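Local atomic coordinates of gamma-glutamyltransferase 1 Threonine peptidase. MEROPS family T03 (Pseudomonas nitroreducens, PDB entry 7D9E), a protein that probably transfers gamma-glutamyl groups to acceptors such as amino acids, peptides or amines, or to water, as an Ntn-hydrolase gamma-glutamyltranspeptidase of two subunits. Residues 304-309 with 342-347; 130-135 with 216-221. One frame throughout, in Å; residues are numbered along the deposited sequence.

Contact 1 of 2, residues 304-309 with 342-347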
loop_
_atom_site.group_PDB
_atom_site.type_symbol
_atom_site.label_atom_id
_atom_site.label_comp_id
_atom_site.label_asym_id
_atom_site.label_seq_id
_atom_site.Cartn_x
_atom_site.Cartn_y
_atom_site.Cartn_z
ATOM N N SER A 304 -12.837 -3.503 -16.664
ATOM C CA SER A 304 -12.499 -4.909 -16.475
ATOM C C SER A 304 -11.708 -5.449 -17.657
ATOM O O SER A 304 -10.769 -6.229 -17.470
ATOM C CB SER A 304 -13.765 -5.735 -16.253
ATOM O OG SER A 304 -14.485 -5.266 -15.107
ATOM N N GLU A 305 -12.061 -5.030 -18.878
ATOM C CA GLU A 305 -11.333 -5.491 -20.057
ATOM C C GLU A 305 -9.896 -4.995 -20.029
ATOM O O GLU A 305 -8.971 -5.711 -20.444
ATOM C CB GLU A 305 -12.028 -4.997 -21.322
ATOM C CG GLU A 305 -13.259 -5.790 -21.711
ATOM C CD GLU A 305 -12.911 -7.154 -22.285
ATOM O OE1 GLU A 305 -12.207 -7.215 -23.326
ATOM O OE2 GLU A 305 -13.327 -8.173 -21.696
ATOM N N ILE A 306 -9.689 -3.765 -19.555
ATOM C CA ILE A 306 -8.334 -3.252 -19.415
ATOM C C ILE A 306 -7.594 -4.017 -18.326
ATOM O O ILE A 306 -6.444 -4.439 -18.511
ATOM C CB ILE A 306 -8.354 -1.738 -19.140
ATOM C CG1 ILE A 306 -9.145 -0.996 -20.219
ATOM C CG2 ILE A 306 -6.930 -1.224 -19.086
ATOM C CD1 ILE A 306 -9.274 0.488 -19.956
ATOM N N GLU A 307 -8.258 -4.249 -17.192
ATOM C CA GLU A 307 -7.622 -4.925 -16.066
ATOM C C GLU A 307 -7.205 -6.347 -16.418
ATOM O O GLU A 307 -6.184 -6.827 -15.910
ATOM C CB GLU A 307 -8.532 -4.882 -14.835
ATOM C CG GLU A 307 -8.669 -3.435 -14.329
ATOM C CD GLU A 307 -9.909 -3.165 -13.520
ATOM O OE1 GLU A 307 -10.818 -4.018 -13.479
ATOM O OE2 GLU A 307 -9.974 -2.060 -12.936
ATOM N N LYS A 308 -7.938 -7.009 -17.319
ATOM C CA LYS A 308 -7.548 -8.345 -17.751
ATOM C C LYS A 308 -6.118 -8.353 -18.273
ATOM O O LYS A 308 -5.324 -9.245 -17.944
ATOM C CB LYS A 308 -8.490 -8.836 -18.848
ATOM C CG LYS A 308 -9.777 -9.493 -18.330
ATOM C CD LYS A 308 -10.633 -9.908 -19.508
ATOM C CE LYS A 308 -11.552 -11.089 -19.200
ATOM N NZ LYS A 308 -12.511 -10.792 -18.077
ATOM N N ARG A 309 -5.785 -7.369 -19.122
ATOM C CA ARG A 309 -4.475 -7.344 -19.764
ATOM C C ARG A 309 -3.397 -6.924 -18.774
ATOM O O ARG A 309 -2.282 -7.454 -18.801
ATOM C CB ARG A 309 -4.509 -6.403 -20.970
ATOM C CG ARG A 309 -5.037 -7.047 -22.245
ATOM C CD ARG A 309 -6.560 -7.071 -22.234
ATOM N NE ARG A 309 -7.087 -7.898 -23.315
ATOM C CZ ARG A 309 -8.381 -8.056 -23.572
ATOM N NH1 ARG A 309 -9.275 -7.436 -22.827
ATOM N NH2 ARG A 309 -8.772 -8.855 -24.556
ATOM N N GLY A 342 -5.933 -2.269 -28.287
ATOM C CA GLY A 342 -6.696 -2.860 -29.370
ATOM C C GLY A 342 -7.415 -4.134 -28.999
ATOM O O GLY A 342 -8.388 -4.503 -29.675
ATOM N N GLU A 343 -6.967 -4.814 -27.937
ATOM C CA GLU A 343 -7.580 -6.063 -27.510
ATOM C C GLU A 343 -8.876 -5.841 -26.745
ATOM O O GLU A 343 -9.690 -6.766 -26.644
ATOM C CB GLU A 343 -6.643 -6.823 -26.567
ATOM C CG GLU A 343 -5.332 -7.274 -27.178
ATOM C CD GLU A 343 -4.516 -8.123 -26.216
ATOM O OE1 GLU A 343 -5.101 -8.749 -25.286
ATOM O OE2 GLU A 343 -3.283 -8.151 -26.372
ATOM N N VAL A 344 -9.061 -4.648 -26.179
ATOM C CA VAL A 344 -10.236 -4.369 -25.367
ATOM C C VAL A 344 -11.492 -4.547 -26.205
ATOM O O VAL A 344 -11.621 -3.985 -27.302
ATOM C CB VAL A 344 -10.143 -2.949 -24.796
ATOM C CG1 VAL A 344 -11.490 -2.507 -24.214
ATOM C CG2 VAL A 344 -9.052 -2.886 -23.738
ATOM N N ASN A 345 -12.435 -5.324 -25.679
ATOM C CA ASN A 345 -13.697 -5.554 -26.358
ATOM C C ASN A 345 -14.771 -4.717 -25.676
ATOM O O ASN A 345 -15.154 -5.024 -24.530
ATOM C CB ASN A 345 -14.050 -7.039 -26.312
ATOM C CG ASN A 345 -15.269 -7.374 -27.141
ATOM O OD1 ASN A 345 -16.126 -6.525 -27.369
ATOM N ND2 ASN A 345 -15.329 -8.611 -27.637
ATOM N N PRO A 346 -15.271 -3.653 -26.314
ATOM C CA PRO A 346 -16.190 -2.746 -25.616
ATOM C C PRO A 346 -17.577 -3.318 -25.423
ATOM O O PRO A 346 -18.355 -2.743 -24.655
ATOM C CB PRO A 346 -16.276 -1.528 -26.558
ATOM C CG PRO A 346 -15.122 -1.662 -27.472
ATOM C CD PRO A 346 -15.002 -3.154 -27.675
ATOM N N ASP A 347 -17.914 -4.408 -26.115
ATOM C CA ASP A 347 -19.283 -4.902 -26.154
ATOM C C ASP A 347 -19.471 -6.269 -25.510
ATOM O O ASP A 347 -20.610 -6.634 -25.213
ATOM C CB ASP A 347 -19.775 -4.934 -27.611
ATOM C CG ASP A 347 -19.588 -3.593 -28.326
HETATM O O HOH W 1 -7.053 -11.044 -25.606
#
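Arg309 and Glu343 carry the charged part of this contact, between helix 297-317 and the end of helix 334-343. Arg309 NE gives Glu343 OE1 a salt-bridging hydrogen bond of 2.9 Å. The oxygen lies nearly in the guanidinium plane, yet the donor reaches it on its anti side, well out of the carboxylate plane, and the two flat groups are turned 76° apart. A water closes the pair, accepting from Arg309 NH2 and donating to Glu343 OE1. The other carboxylate oxygen, Glu343 OE2, forms a salt bridge with Arg340.

One turn before Arg309 on helix 297-317, Glu305 extends the network. Arg309 bends at chi2 (81°), which carries its guanidinium back along the helix, where NH1 donates to Glu305 O and also to Glu305 OE1, each at 3.0 Å. Asn345 N donates to that same Glu305 OE1, again at 3.0 Å and close to straight, from the opposite face of the carboxylate. Ser350 is a further partner of Glu305 OE1 and also bonds Arg309 NH2.

The peptide between Glu343 and Val344 lies over one face of the guanidinium, with Val344 N 4.3 Å above its centre. Apolar packing continues from there: Val344 sets CG2 against Ile306 CG1 at 4.0 Å and CG1 against Glu305 CB at 3.9 Å. Ile281 of helix 271-284 touches both Val344 and Ile306. Past Val344, Asn345 OD1 accepts from Asp347 N, an Asx turn in the loop that follows.

Arg309 thus serves both carboxylates, with Arg340 adding a second positive charge at Glu343; together they would probably favour the ionised forms. With NE, NH1 and NH2 all engaged, Arg309 probably has little freedom to turn, and its bonds tie the end of helix 334-343 to helix 297-317.

Contact 2 of 2, residues 130-135 with 216-221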
loop_
_atom_site.group_PDB
_atom_site.type_symbol
_atom_site.label_atom_id
_atom_site.label_comp_id
_atom_site.label_asym_id
_atom_site.label_seq_id
_atom_site.Cartn_x
_atom_site.Cartn_y
_atom_site.Cartn_z
ATOM N N THR A 130 10.652 -0.401 7.751
ATOM C CA THR A 130 10.068 0.905 8.040
ATOM C C THR A 130 11.014 1.847 8.786
ATOM O O THR A 130 11.163 3.011 8.402
ATOM C CB THR A 130 8.752 0.724 8.778
ATOM O OG1 THR A 130 7.870 0.054 7.885
ATOM C CG2 THR A 130 8.179 2.057 9.161
ATOM N N VAL A 131 11.656 1.377 9.858
ATOM C CA VAL A 131 12.535 2.277 10.605
ATOM C C VAL A 131 13.657 2.806 9.716
ATOM O O VAL A 131 13.993 3.994 9.759
ATOM C CB VAL A 131 13.057 1.616 11.889
ATOM C CG1 VAL A 131 14.058 2.542 12.585
ATOM C CG2 VAL A 131 11.889 1.321 12.821
ATOM N N MET A 132 14.254 1.939 8.897
ATOM C CA MET A 132 15.275 2.410 7.964
ATOM C C MET A 132 14.745 3.401 6.956
ATOM O O MET A 132 15.409 4.403 6.652
ATOM C CB MET A 132 15.988 1.226 7.310
ATOM C CG MET A 132 17.154 1.709 6.480
ATOM S SD MET A 132 18.527 2.144 7.449
ATOM C CE MET A 132 19.134 0.425 7.953
ATOM N N GLY A 133 13.567 3.123 6.395
ATOM C CA GLY A 133 12.972 4.030 5.431
ATOM C C GLY A 133 12.743 5.416 5.997
ATOM O O GLY A 133 13.160 6.419 5.407
ATOM N N LEU A 134 12.100 5.489 7.163
ATOM C CA LEU A 134 11.811 6.788 7.766
ATOM C C LEU A 134 13.102 7.526 8.092
ATOM O O LEU A 134 13.203 8.748 7.891
ATOM C CB LEU A 134 10.953 6.592 9.010
ATOM C CG LEU A 134 9.607 5.905 8.752
ATOM C CD1 LEU A 134 8.896 5.614 10.069
ATOM C CD2 LEU A 134 8.755 6.762 7.844
ATOM N N TRP A 135 14.118 6.798 8.573
ATOM C CA TRP A 135 15.417 7.405 8.818
ATOM C C TRP A 135 16.027 7.985 7.546
ATOM O O TRP A 135 16.484 9.136 7.525
ATOM C CB TRP A 135 16.364 6.351 9.386
ATOM C CG TRP A 135 17.744 6.897 9.605
ATOM C CD1 TRP A 135 18.846 6.662 8.842
ATOM C CD2 TRP A 135 18.155 7.784 10.651
ATOM N NE1 TRP A 135 19.924 7.347 9.349
ATOM C CE2 TRP A 135 19.525 8.045 10.459
ATOM C CE3 TRP A 135 17.496 8.378 11.733
ATOM C CZ2 TRP A 135 20.252 8.864 11.312
ATOM C CZ3 TRP A 135 18.226 9.198 12.580
ATOM C CH2 TRP A 135 19.589 9.436 12.358
ATOM N N ASP A 216 19.194 1.168 16.947
ATOM C CA ASP A 216 18.493 0.333 17.921
ATOM C C ASP A 216 17.774 -0.819 17.233
ATOM O O ASP A 216 17.839 -1.973 17.687
ATOM C CB ASP A 216 17.479 1.165 18.697
ATOM C CG ASP A 216 16.484 0.310 19.457
ATOM O OD1 ASP A 216 16.925 -0.400 20.397
ATOM O OD2 ASP A 216 15.278 0.321 19.099
ATOM N N PHE A 217 17.060 -0.515 16.147
ATOM C CA PHE A 217 16.199 -1.516 15.534
ATOM C C PHE A 217 16.996 -2.627 14.873
ATOM O O PHE A 217 16.621 -3.806 14.969
ATOM C CB PHE A 217 15.249 -0.876 14.515
ATOM C CG PHE A 217 14.171 -1.792 14.067
ATOM C CD1 PHE A 217 14.404 -2.681 13.025
ATOM C CD2 PHE A 217 12.923 -1.801 14.696
ATOM C CE1 PHE A 217 13.419 -3.556 12.618
ATOM C CE2 PHE A 217 11.936 -2.654 14.273
ATOM C CZ PHE A 217 12.185 -3.548 13.248
ATOM N N TYR A 218 18.089 -2.276 14.195
ATOM C CA TYR A 218 18.825 -3.239 13.383
ATOM C C TYR A 218 20.082 -3.773 14.059
ATOM O O TYR A 218 20.555 -4.848 13.672
ATOM C CB TYR A 218 19.151 -2.651 11.998
ATOM C CG TYR A 218 17.894 -2.289 11.229
ATOM C CD1 TYR A 218 17.226 -3.235 10.462
ATOM C CD2 TYR A 218 17.357 -1.014 11.307
ATOM C CE1 TYR A 218 16.065 -2.911 9.775
ATOM C CE2 TYR A 218 16.180 -0.683 10.617
ATOM C CZ TYR A 218 15.558 -1.649 9.863
ATOM O OH TYR A 218 14.392 -1.380 9.178
ATOM N N LYS A 219 20.627 -3.061 15.064
ATOM C CA LYS A 219 21.909 -3.419 15.667
ATOM C C LYS A 219 21.914 -3.391 17.190
ATOM O O LYS A 219 22.922 -3.801 17.791
ATOM C CB LYS A 219 23.000 -2.461 15.168
ATOM C CG LYS A 219 23.299 -2.593 13.689
ATOM N N GLY A 220 20.834 -2.944 17.829
ATOM C CA GLY A 220 20.804 -2.708 19.258
ATOM C C GLY A 220 19.817 -3.554 20.046
ATOM O O GLY A 220 19.590 -4.722 19.716
ATOM N N GLU A 221 19.226 -2.970 21.097
ATOM C CA GLU A 221 18.389 -3.750 22.006
ATOM C C GLU A 221 17.176 -4.331 21.283
ATOM O O GLU A 221 16.823 -5.500 21.486
ATOM C CB GLU A 221 17.941 -2.879 23.178
ATOM C CG GLU A 221 17.262 -3.641 24.312
ATOM C CD GLU A 221 18.167 -4.700 24.926
HETATM O O HOH W 2 11.612 -1.380 10.585
#
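Tyr218 lies between two neighbours, with Phe217 CD1 3.4 Å above the centre of one ring face and Met132 CE over the other. That methyl makes a CH-pi contact, 4.3 Å from the ring centroid, as Met132 bends at chi2 and chi3 to bring it back over the ring; the sulfur makes a longer, oblique Met-aromatic contact. This is the tight part, and Val131 completes it, with CG2 3.8 Å from Phe217 CD2 and CB near Tyr218 CE2.

The watered side is at the phenol tip, where polar bonds replace close packing. Met132 N reaches Tyr218 OH only by a weak hydrogen bond of 3.3 Å, while a water accepts from Val131 N at 2.9 Å and donates to the same hydroxyl; Pro128 O is its stronger partner. A leucine in place of Tyr218 would probably leave Pro128 O and the water without their hydroxyl mate and Met132 CE without a ring face.

The contact joins the first turn of helix 130-141 to helix 214-219. Ile209 of helix 200-212 packs on Val131, Tyr245 and Ala247 touch Met132 just before strand 248-257, and Phe35 of the partner chain meets the Phe217 ring.

The two contacts share no helix: their centres are 44 Å apart, on opposite sides of the chain's centre, and both segments of contact 2 come earlier in the chain. Both are largely buried, but contact 2 sits deeper, its centre about 17 Å from that of the chain against 28 Å, and the Thr130 side chain is about 11 Å from the bound DON. Chemistry follows place. Farther out, 304-309 with 342-347 relies on charge and has partly exposed residues at its margin; 130-135 with 216-221 relies on aromatic and apolar packing, with polar contacts gathered at the Tyr218 hydroxyl. Helix 297-317 meets the partner chain through Lys308, beside contact 1; in contact 2 Phe217 itself does.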